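Local coordinates for protein UDP-glucose 4-epimerase (Campylobacter jejuni subsp. jejuni serotype O:2, PDB 7K3P) that interconverts UDP-glucose and UDP-galactose, and probably their N-acetylated forms as well, by epimerisation at C4 of the sugar with the help of bound NAD, at residues V215-A220 against E285-V290. The protein carries 2 engineered substitutions. Numbering follows the deposited sequence.
Sequences VAAECA and EAMKKV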
# COMPACT_ATOMS: atom_id res chain seq x y z
N VAL A 215 -27.85 5.38 10.91
CA VAL A 215 -28.41 6.51 11.65
C VAL A 215 -29.91 6.32 11.93
O VAL A 215 -30.39 6.54 13.04
CB VAL A 215 -28.18 7.83 10.89
CG1 VAL A 215 -29.01 8.96 11.49
CG2 VAL A 215 -26.71 8.19 10.87
N ALA A 216 -30.64 5.91 10.90
CA ALA A 216 -32.07 5.65 11.04
C ALA A 216 -32.32 4.58 12.11
O ALA A 216 -33.20 4.73 12.95
CB ALA A 216 -32.67 5.24 9.70
N ALA A 217 -31.54 3.50 12.06
CA ALA A 217 -31.62 2.43 13.05
C ALA A 217 -31.28 2.93 14.46
O ALA A 217 -31.95 2.55 15.44
CB ALA A 217 -30.69 1.27 12.65
N GLU A 218 -30.24 3.77 14.56
CA GLU A 218 -29.84 4.33 15.85
C GLU A 218 -30.95 5.19 16.47
O GLU A 218 -31.18 5.15 17.68
CB GLU A 218 -28.53 5.12 15.73
CG GLU A 218 -27.26 4.26 15.56
CD GLU A 218 -26.00 5.11 15.34
OE1 GLU A 218 -26.13 6.31 15.02
OE2 GLU A 218 -24.88 4.57 15.47
N CYS A 219 -31.63 5.98 15.63
CA CYS A 219 -32.75 6.81 16.09
C CYS A 219 -33.92 5.94 16.55
O CYS A 219 -34.52 6.17 17.59
CB CYS A 219 -33.23 7.75 14.99
SG CYS A 219 -32.10 9.11 14.60
N ALA A 220 -34.25 4.94 15.73
CA ALA A 220 -35.36 4.04 16.01
C ALA A 220 -35.11 3.24 17.29
O ALA A 220 -36.06 2.84 17.96
CB ALA A 220 -35.60 3.10 14.84
N GLU A 285 -39.18 6.45 6.21
CA GLU A 285 -40.51 5.84 6.20
C GLU A 285 -40.44 4.34 6.53
O GLU A 285 -41.14 3.86 7.42
CB GLU A 285 -41.20 6.06 4.84
CG GLU A 285 -42.73 5.83 4.88
CD GLU A 285 -43.38 5.77 3.48
OE1 GLU A 285 -43.86 4.68 3.09
OE2 GLU A 285 -43.41 6.81 2.78
N ALA A 286 -39.58 3.62 5.81
CA ALA A 286 -39.38 2.19 6.07
C ALA A 286 -38.93 1.89 7.51
O ALA A 286 -39.46 0.99 8.15
CB ALA A 286 -38.40 1.60 5.06
N MET A 287 -37.94 2.62 8.01
CA MET A 287 -37.46 2.36 9.37
C MET A 287 -38.56 2.59 10.41
O MET A 287 -38.71 1.81 11.36
CB MET A 287 -36.23 3.20 9.71
CG MET A 287 -35.59 2.82 11.04
SD MET A 287 -34.98 1.10 11.09
CE MET A 287 -33.62 1.21 9.90
N LYS A 288 -39.33 3.67 10.22
CA LYS A 288 -40.41 3.99 11.15
C LYS A 288 -41.49 2.90 11.13
O LYS A 288 -41.94 2.44 12.19
CB LYS A 288 -41.01 5.37 10.84
CG LYS A 288 -40.10 6.54 11.25
CD LYS A 288 -40.74 7.93 11.03
CE LYS A 288 -40.01 8.96 11.91
NZ LYS A 288 -40.51 10.36 11.79
N LYS A 289 -41.88 2.48 9.94
CA LYS A 289 -42.93 1.48 9.76
C LYS A 289 -42.55 0.14 10.39
O LYS A 289 -43.36 -0.52 11.06
CB LYS A 289 -43.23 1.28 8.28
CG LYS A 289 -44.17 0.12 8.00
CD LYS A 289 -44.41 -0.07 6.51
CE LYS A 289 -45.26 -1.31 6.26
NZ LYS A 289 -45.56 -1.50 4.82
N VAL A 290 -41.30 -0.25 10.17
CA VAL A 290 -40.79 -1.55 10.58
C VAL A 290 -40.47 -1.62 12.07
O VAL A 290 -40.50 -2.70 12.68
CB VAL A 290 -39.54 -1.91 9.74
CG1 VAL A 290 -38.36 -2.25 10.64
CG2 VAL A 290 -39.87 -3.01 8.76
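Met287 reaches across from helix 280-291 and lays its side chain over three alanines of helix 212-220. Its CG lies between two methyls one helical turn apart, 4.0 Å from Ala216 CB and 3.8 Å from Ala220 CB. The same CG rests on the backbone at Ala216 O, 3.6 Å away. CG stands anti to the backbone N (chi1 -173°), which extends the chain toward the alanines. Bends at chi2 and chi3 then fold the thioether back toward Ala217. They bring the terminal methyl onto this residue, with CE 3.8 Å from Ala217 N and 4.0 Å from Ala217 CB. No hydrogen bond links the two segments, and the contact is apolar and buried. Ala220 also touches Ser291, just beyond segment 285-290 on helix 280-291, and Leu227 of strand 226-230 packs on Ala216. Cys334 of helix 330-343 touches Met287. The segment axes come to 9.8 Å, and Met287 fills the gap that the small alanines leave. Segments 215-220 and 285-290 run in roughly the same direction, with a crossing angle of -33°. This is helix-to-helix packing in the smaller, C-terminal part of an extended short-chain dehydrogenase/reductase fold, the part that in such epimerases binds the UDP-sugar.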